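PTS system, lactose-specific IIBC components (Streptococcus pneumoniae, PDB 3NBM) probably passes a phosphoryl group from the upstream IIA component to incoming lactose, as the IIB domain of a phosphoenolpyruvate-dependent sugar phosphotransferase system. Local coordinates at residues 6-11 / 36-41; 54-59 / 80-85. One frame throughout, in Å; residues are numbered along the deposited sequence.

Contact 1. Residues 6-11 / 36-41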
ATOM      1  N   GLU A   6       3.402  14.045   5.952  1.00 13.59           N
ATOM      2  CA  GLU A   6       2.550  12.871   6.070  1.00 10.94           C
ATOM      3  C   GLU A   6       3.039  11.762   5.146  1.00  8.72           C
ATOM      4  O   GLU A   6       3.346  12.027   4.001  1.00  9.53           O
ATOM      5  CB  GLU A   6       1.126  13.268   5.716  1.00 10.85           C
ATOM      6  CG  GLU A   6       0.121  12.149   5.851  1.00  9.93           C
ATOM      7  CD  GLU A   6      -1.279  12.625   5.621  1.00  9.71           C
ATOM      8  OE1 GLU A   6      -1.538  13.225   4.572  1.00 10.57           O
ATOM      9  OE2 GLU A   6      -2.156  12.296   6.436  1.00 13.16           O
ATOM     10  N   LEU A   7       3.105  10.544   5.656  1.00  7.80           N
ATOM     11  CA  LEU A   7       3.445   9.376   4.859  1.00  7.46           C
ATOM     12  C   LEU A   7       2.306   9.046   3.889  1.00  6.82           C
ATOM     13  O   LEU A   7       1.149   8.945   4.301  1.00  8.09           O
ATOM     14  CB  LEU A   7       3.715   8.188   5.780  1.00  8.54           C
ATOM     15  CG  LEU A   7       4.294   6.957   5.091  1.00 10.85           C
ATOM     16  CD1 LEU A   7       5.730   7.222   4.606  1.00 14.05           C
ATOM     17  CD2 LEU A   7       4.273   5.755   6.043  1.00 14.27           C
ATOM     18  N   LYS A   8       2.636   8.905   2.612  1.00  6.03           N
ATOM     19  CA  LYS A   8       1.636   8.667   1.561  1.00  6.30           C
ATOM     20  C   LYS A   8       1.792   7.224   1.059  1.00  5.59           C
ATOM     21  O   LYS A   8       2.865   6.838   0.581  1.00  5.78           O
ATOM     22  CB  LYS A   8       1.820   9.639   0.400  1.00  6.71           C
ATOM     23  CG  LYS A   8       1.895  11.108   0.775  1.00 10.66           C
ATOM     24  CD  LYS A   8       0.661  11.671   1.329  1.00 13.17           C
ATOM     25  CE  LYS A   8       0.761  13.212   1.476  1.00 14.06           C
ATOM     26  NZ  LYS A   8      -0.470  13.872   2.054  1.00 11.44           N
ATOM     27  N   VAL A   9       0.710   6.454   1.183  1.00  5.29           N
ATOM     28  CA  VAL A   9       0.678   5.041   0.832  1.00  5.30           C
ATOM     29  C   VAL A   9      -0.340   4.819  -0.296  1.00  4.93           C
ATOM     30  O   VAL A   9      -1.448   5.332  -0.239  1.00  5.52           O
ATOM     31  CB  VAL A   9       0.292   4.176   2.041  1.00  5.26           C
ATOM     32  CG1 VAL A   9       0.334   2.687   1.687  1.00  6.98           C
ATOM     33  CG2 VAL A   9       1.200   4.504   3.233  1.00  6.34           C
ATOM     34  N   LEU A  10       0.061   4.055  -1.305  1.00  5.14           N
ATOM     35  CA  LEU A  10      -0.833   3.631  -2.384  1.00  4.95           C
ATOM     36  C   LEU A  10      -0.929   2.118  -2.393  1.00  5.13           C
ATOM     37  O   LEU A  10       0.094   1.438  -2.428  1.00  6.09           O
ATOM     38  CB  LEU A  10      -0.320   4.144  -3.729  1.00  5.99           C
ATOM     39  CG  LEU A  10      -1.156   3.778  -4.969  1.00  6.12           C
ATOM     40  CD1 LEU A  10      -2.546   4.403  -4.918  1.00  7.97           C
ATOM     41  CD2 LEU A  10      -0.413   4.246  -6.220  1.00  8.30           C
ATOM     42  N   VAL A  11      -2.149   1.598  -2.273  1.00  4.88           N
ATOM     43  CA  VAL A  11      -2.412   0.165  -2.371  1.00  5.28           C
ATOM     44  C   VAL A  11      -2.984  -0.118  -3.769  1.00  4.87           C
ATOM     45  O   VAL A  11      -3.954   0.511  -4.165  1.00  5.78           O
ATOM     46  CB  VAL A  11      -3.386  -0.343  -1.281  1.00  5.22           C
ATOM     47  CG1 VAL A  11      -3.507  -1.867  -1.321  1.00  6.89           C
ATOM     48  CG2 VAL A  11      -2.996   0.164   0.101  1.00  6.78           C
ATOM     49  N   ARG A  36       0.557  10.292  11.260  1.00 10.14           N
ATOM     50  CA  ARG A  36       0.447  11.015   9.996  0.50  9.65           C
ATOM     51  C   ARG A  36       0.700  10.111   8.790  1.00  8.78           C
ATOM     52  O   ARG A  36       1.805  10.028   8.270  1.00  8.32           O
ATOM     53  CB  ARG A  36       1.356  12.229   9.987  0.50 10.44           C
ATOM     54  CG  ARG A  36       1.009  13.230  11.104  0.50 12.81           C
ATOM     55  CD  ARG A  36       1.981  14.396  11.189  0.50 18.54           C
ATOM     56  NE  ARG A  36       3.325  13.971  11.573  0.50 21.87           N
ATOM     57  CZ  ARG A  36       3.725  13.754  12.828  0.50 25.03           C
ATOM     58  NH1 ARG A  36       2.893  13.926  13.850  0.50 27.39           N
ATOM     59  NH2 ARG A  36       4.967  13.356  13.060  0.50 26.84           N
ATOM     60  N   VAL A  37      -0.362   9.430   8.380  1.00  8.40           N
ATOM     61  CA  VAL A  37      -0.378   8.514   7.253  1.00  8.10           C
ATOM     62  C   VAL A  37      -1.693   8.663   6.527  1.00  7.65           C
ATOM     63  O   VAL A  37      -2.754   8.777   7.166  1.00  8.57           O
ATOM     64  CB  VAL A  37      -0.257   7.026   7.699  1.00  8.78           C
ATOM     65  CG1 VAL A  37      -0.360   6.112   6.512  1.00 11.36           C
ATOM     66  CG2 VAL A  37       1.019   6.745   8.487  1.00 10.40           C
ATOM     67  N   ILE A  38      -1.626   8.692   5.195  1.00  7.12           N
ATOM     68  CA  ILE A  38      -2.816   8.552   4.349  1.00  6.81           C
ATOM     69  C   ILE A  38      -2.560   7.440   3.327  1.00  5.94           C
ATOM     70  O   ILE A  38      -1.482   7.364   2.747  1.00  6.89           O
ATOM     71  CB  ILE A  38      -3.176   9.879   3.612  1.00  8.65           C
ATOM     72  CG1 ILE A  38      -4.412   9.746   2.733  1.00 12.46           C
ATOM     73  CG2 ILE A  38      -2.012  10.393   2.765  1.00 10.73           C
ATOM     74  CD1 ILE A  38      -5.615   9.598   3.441  1.00 16.16           C
ATOM     75  N   ALA A  39      -3.569   6.600   3.145  1.00  5.73           N
ATOM     76  CA  ALA A  39      -3.562   5.553   2.133  1.00  5.61           C
ATOM     77  C   ALA A  39      -4.640   5.771   1.098  1.00  5.81           C
ATOM     78  O   ALA A  39      -5.799   6.041   1.440  1.00  7.62           O
ATOM     79  CB  ALA A  39      -3.743   4.185   2.770  1.00  6.47           C
ATOM     80  N   ASN A  40      -4.261   5.589  -0.155  1.00  5.98           N
ATOM     81  CA  ASN A  40      -5.192   5.537  -1.270  1.00  6.51           C
ATOM     82  C   ASN A  40      -5.145   4.191  -1.916  1.00  5.54           C
ATOM     83  O   ASN A  40      -4.217   3.411  -1.677  1.00  6.25           O
ATOM     84  CB  ASN A  40      -4.885   6.624  -2.293  1.00  7.40           C
ATOM     85  CG  ASN A  40      -5.084   7.981  -1.749  1.00  9.12           C
ATOM     86  OD1 ASN A  40      -4.139   8.723  -1.605  1.00 11.59           O
ATOM     87  ND2 ASN A  40      -6.340   8.305  -1.404  1.00  9.81           N
ATOM     88  N   SER A  41      -6.147   3.922  -2.742  1.00  6.67           N
ATOM     89  CA  SER A  41      -6.221   2.683  -3.516  1.00  7.65           C
ATOM     90  C   SER A  41      -6.341   2.995  -4.996  1.00  7.26           C
ATOM     91  O   SER A  41      -6.821   4.052  -5.392  1.00  7.71           O
ATOM     92  CB  SER A  41      -7.404   1.826  -3.047  1.00  8.67           C
ATOM     93  OG  SER A  41      -8.620   2.480  -3.223  1.00 11.69           O
TER
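Leu7 and Val37 open a run of parallel bridges that continues through Val9 with Ala39 to Val11 with Ser41, joining the first two strands of a beta-alpha-beta unit in the four-stranded parallel sheet of this IIB domain. The strand axes 7-11 and 37-41 approach to 4.6 Å, with 23° between their directions. Five backbone hydrogen bonds zip them together. Leu7 and Val9 each give their N-H to one residue of the other strand and their C=O to another, whereas Val11 donates to Asn40 O. The first bond, Leu7 N to Arg36 O at 3.0 Å, comes in tilted 35° from the carbonyl plane; in the next, Ile38 N lies almost straight ahead of Leu7 O. The carbonyls also take CA-H contacts, Ala39 CA standing 3.2 Å from Val9 O.

Leu7, Val9, Val37 and Ala39 share one face, where helix 96-105 covers Leu7, Val9 and Val37. Leu7 and Val37 lie side by side and point the same way. Val9 reaches obliquely back to Val37, its CG2 resting 4.0 Å from Val37 CG1, and its CB faces the CB of Ala39.

Lys8, Leu10, Ile38 and Asn40 occupy the other face; the amide oxygen of Asn40 is hydrogen-bonded to Tyr54 OH. Glu6 CG, anti to the backbone N (chi1 -178°), sits beside the carbonyl of Arg36, and the extended chain beyond it carries the carboxylate to Ile38. There Glu6 OE1 accepts the hydrogen bond of a salt bridge from Lys8 NZ at 2.8 Å through the lone pair turned away from OE2. Ile38 CG2 packs against this ion pair, 3.4 Å from Glu6 OE1 and pressed unusually tightly, at 3.3 Å, against Lys8 CD.

Contact 2. Residues 54-59 / 80-85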
ATOM      1  N   TYR A  54       3.898   9.035  -4.020  1.00  7.01           N
ATOM      2  CA  TYR A  54       3.785   8.150  -2.872  1.00  6.00           C
ATOM      3  C   TYR A  54       5.150   7.757  -2.322  1.00  5.86           C
ATOM      4  O   TYR A  54       6.158   7.731  -3.017  1.00  8.00           O
ATOM      5  CB  TYR A  54       2.924   6.924  -3.250  1.00  6.01           C
ATOM      6  CG  TYR A  54       1.493   7.329  -3.437  1.00  5.91           C
ATOM      7  CD1 TYR A  54       0.662   7.401  -2.365  1.00  5.83           C
ATOM      8  CD2 TYR A  54       0.978   7.715  -4.674  1.00  6.88           C
ATOM      9  CE1 TYR A  54      -0.637   7.849  -2.481  1.00  6.46           C
ATOM     10  CE2 TYR A  54      -0.325   8.166  -4.790  1.00  7.89           C
ATOM     11  CZ  TYR A  54      -1.127   8.218  -3.683  1.00  7.16           C
ATOM     12  OH  TYR A  54      -2.435   8.689  -3.793  1.00  9.05           O
ATOM     13  N   ASP A  55       5.154   7.421  -1.037  1.00  5.84           N
ATOM     14  CA  ASP A  55       6.339   6.967  -0.322  1.00  6.50           C
ATOM     15  C   ASP A  55       6.439   5.443  -0.255  1.00  5.72           C
ATOM     16  O   ASP A  55       7.531   4.884  -0.260  1.00  6.68           O
ATOM     17  CB  ASP A  55       6.335   7.533   1.083  1.00  7.17           C
ATOM     18  CG  ASP A  55       6.247   9.046   1.081  1.00  7.45           C
ATOM     19  OD1 ASP A  55       7.129   9.691   0.450  1.00 10.44           O
ATOM     20  OD2 ASP A  55       5.294   9.596   1.668  1.00  7.71           O
ATOM     21  N   LEU A  56       5.287   4.773  -0.161  1.00  5.61           N
ATOM     22  CA  LEU A  56       5.169   3.325  -0.024  1.00  5.75           C
ATOM     23  C   LEU A  56       4.050   2.869  -0.927  1.00  5.65           C
ATOM     24  O   LEU A  56       2.969   3.437  -0.878  1.00  5.96           O
ATOM     25  CB  LEU A  56       4.848   2.938   1.437  1.00  6.51           C
ATOM     26  CG  LEU A  56       4.569   1.450   1.707  1.00  7.18           C
ATOM     27  CD1 LEU A  56       5.786   0.565   1.441  1.00  8.81           C
ATOM     28  CD2 LEU A  56       4.037   1.259   3.137  1.00  8.77           C
ATOM     29  N   ILE A  57       4.315   1.847  -1.746  1.00  5.01           N
ATOM     30  CA  ILE A  57       3.286   1.222  -2.579  1.00  5.27           C
ATOM     31  C   ILE A  57       3.207  -0.220  -2.145  1.00  4.93           C
ATOM     32  O   ILE A  57       4.205  -0.928  -2.050  1.00  6.15           O
ATOM     33  CB  ILE A  57       3.572   1.365  -4.091  1.00  5.61           C
ATOM     34  CG1 ILE A  57       3.743   2.871  -4.422  1.00  6.89           C
ATOM     35  CG2 ILE A  57       2.450   0.717  -4.900  1.00  7.89           C
ATOM     36  CD1 ILE A  57       4.096   3.190  -5.822  1.00  9.92           C
ATOM     37  N   ILE A  58       1.980  -0.652  -1.878  1.00  5.20           N
ATOM     38  CA  ILE A  58       1.679  -2.020  -1.460  1.00  5.42           C
ATOM     39  C   ILE A  58       0.855  -2.717  -2.554  1.00  5.39           C
ATOM     40  O   ILE A  58      -0.186  -2.225  -2.971  1.00  6.63           O
ATOM     41  CB  ILE A  58       0.826  -2.040  -0.146  1.00  6.19           C
ATOM     42  CG1 ILE A  58       1.548  -1.299   0.997  1.00  7.30           C
ATOM     43  CG2 ILE A  58       0.473  -3.501   0.248  1.00  7.12           C
ATOM     44  CD1 ILE A  58       0.689  -0.994   2.212  1.00  8.46           C
ATOM     45  N   LEU A  59       1.379  -3.837  -3.033  1.00  5.82           N
ATOM     46  CA  LEU A  59       0.695  -4.665  -4.014  1.00  5.79           C
ATOM     47  C   LEU A  59      -0.216  -5.649  -3.280  1.00  6.51           C
ATOM     48  O   LEU A  59       0.244  -6.410  -2.421  1.00  6.91           O
ATOM     49  CB  LEU A  59       1.718  -5.423  -4.895  1.00  6.50           C
ATOM     50  CG  LEU A  59       2.609  -4.540  -5.752  1.00  7.19           C
ATOM     51  CD1 LEU A  59       3.718  -5.397  -6.395  1.00 10.30           C
ATOM     52  CD2 LEU A  59       1.794  -3.849  -6.817  1.00 11.06           C
ATOM     53  N   GLN A  80       9.403   2.965  -1.528  1.00  7.93           N
ATOM     54  CA  GLN A  80       9.381   1.622  -0.963  1.00  7.53           C
ATOM     55  C   GLN A  80       8.245   0.826  -1.604  1.00  6.60           C
ATOM     56  O   GLN A  80       7.165   1.358  -1.781  1.00  7.01           O
ATOM     57  CB  GLN A  80       9.176   1.689   0.554  1.00  8.10           C
ATOM     58  CG  GLN A  80      10.313   2.317   1.312  1.00  9.55           C
ATOM     59  CD  GLN A  80      11.595   1.572   1.132  1.00  9.04           C
ATOM     60  OE1 GLN A  80      11.627   0.329   1.221  1.00 13.00           O
ATOM     61  NE2 GLN A  80      12.656   2.294   0.830  1.00 11.69           N
ATOM     62  N   ILE A  81       8.503  -0.435  -1.939  1.00  7.09           N
ATOM     63  CA  ILE A  81       7.513  -1.329  -2.573  1.00  7.79           C
ATOM     64  C   ILE A  81       7.426  -2.593  -1.750  1.00  7.32           C
ATOM     65  O   ILE A  81       8.450  -3.184  -1.417  1.00  9.04           O
ATOM     66  CB  ILE A  81       7.920  -1.734  -4.033  1.00  8.85           C
ATOM     67  CG1 ILE A  81       8.246  -0.521  -4.901  1.00 11.04           C
ATOM     68  CG2 ILE A  81       6.882  -2.617  -4.661  1.00 10.89           C
ATOM     69  CD1 ILE A  81       7.140   0.455  -5.099  1.00 11.16           C
ATOM     70  N   VAL A  82       6.204  -3.048  -1.480  1.00  6.79           N
ATOM     71  CA  VAL A  82       5.989  -4.300  -0.758  0.50  7.62           C
ATOM     72  C   VAL A  82       4.892  -5.096  -1.454  1.00  7.00           C
ATOM     73  O   VAL A  82       3.911  -4.540  -1.909  1.00  8.76           O
ATOM     74  CB  VAL A  82       5.662  -4.101   0.743  0.50  8.92           C
ATOM     75  CG1 VAL A  82       6.634  -3.144   1.409  0.50 10.54           C
ATOM     76  CG2 VAL A  82       4.293  -3.642   0.919  0.50 10.32           C
ATOM     77  N   ALA A  83       5.108  -6.398  -1.563  1.00  7.08           N
ATOM     78  CA  ALA A  83       4.102  -7.320  -2.097  1.00  7.05           C
ATOM     79  C   ALA A  83       3.511  -8.145  -0.980  1.00  7.47           C
ATOM     80  O   ALA A  83       4.198  -8.435  -0.006  1.00  9.49           O
ATOM     81  CB  ALA A  83       4.685  -8.266  -3.155  1.00  9.01           C
ATOM     82  N   THR A  84       2.252  -8.528  -1.137  1.00  7.51           N
ATOM     83  CA  THR A  84       1.544  -9.302  -0.131  1.00  7.70           C
ATOM     84  C   THR A  84       1.044 -10.627  -0.716  1.00  7.41           C
ATOM     85  O   THR A  84       0.923 -10.817  -1.937  1.00  7.54           O
ATOM     86  CB  THR A  84       0.343  -8.514   0.445  1.00  7.78           C
ATOM     87  OG1 THR A  84      -0.616  -8.252  -0.581  1.00  8.23           O
ATOM     88  CG2 THR A  84       0.827  -7.195   1.100  1.00  8.50           C
ATOM     89  N   ARG A  85       0.736 -11.528   0.205  1.00  7.56           N
ATOM     90  CA  ARG A  85       0.100 -12.798  -0.109  1.00  7.71           C
ATOM     91  C   ARG A  85      -1.267 -12.856   0.575  1.00  8.13           C
ATOM     92  O   ARG A  85      -1.550 -12.073   1.470  1.00  8.90           O
ATOM     93  CB  ARG A  85       1.064 -13.939   0.257  1.00  8.90           C
ATOM     94  CG  ARG A  85       2.271 -14.011  -0.664  1.00  9.52           C
ATOM     95  CD  ARG A  85       3.412 -14.850  -0.099  1.00  9.38           C
ATOM     96  NE  ARG A  85       4.438 -15.061  -1.102  1.00 10.61           N
ATOM     97  CZ  ARG A  85       5.327 -14.162  -1.503  1.00  9.92           C
ATOM     98  NH1 ARG A  85       5.342 -12.952  -0.970  1.00 10.36           N
ATOM     99  NH2 ARG A  85       6.173 -14.463  -2.479  1.00 11.30           N
TER
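Ile58 and Val82 lie side by side and point the same way, at the heart of a parallel strand pair whose connection through helix 67-74 makes it a beta-alpha-beta unit. In the conformer described, one of two, Val82 spreads its methyls over two residues on this face: CG2 sits 3.6 Å from Ile58 CG1, while CG1 meets Leu56 CD1 at 3.8 Å. Leu56 CD1 reaches across to Gln80 CB as well. Ile58 CG2 in turn touches the methyl of Thr84, the two side chains meeting at a slant. Helix 96-105 closes over this face, with Phe102 against Ile58, Val82 and Thr84.

On the opposite face of the sheet, Ile57 and Ile81 also run alongside each other. The CD1 methyl of Ile81 folds back to lie 3.8 Å from Ile57 CB; Leu59 and Ala83 continue the same face. Met70 of helix 67-74 packs on Ile57 and Leu59.

The backbones, 16° from parallel, are joined by four hydrogen bonds from Gln80 N to Asp55 O through Leu59 N to Val82 O. Beyond them the pairing ends on a side chain. Thr84 OG1, placed between its backbone N and carbonyl carbon (chi1 63°), donates in the carbonyl plane to a lone pair of Leu59 O at 2.7 Å, and Thr84 N adds a weak bond to that same oxygen at 3.2 Å.

In the fold
From the N terminus the chain enters strand 7-13, turns back through helix 18-33 and returns in strand 37-43, where contact 1 closes the first loop. Strand 56-59 then pairs on the other side of strand 7-13, which sets the strand order 37-43, 7-13, 56-59, 80-83, and the chain passes through helix 67-74 to strand 80-83, where contact 2 closes the second loop. The two loops follow in series, neither enclosing the other. Just ahead of strand 56-59, Asp55 N probably bonds to Lys8 O, and the Asp55 carboxylate takes the N-H of Lys8, joining the two contacts. Helix 96-105, last in the chain, packs on residues of both contacts.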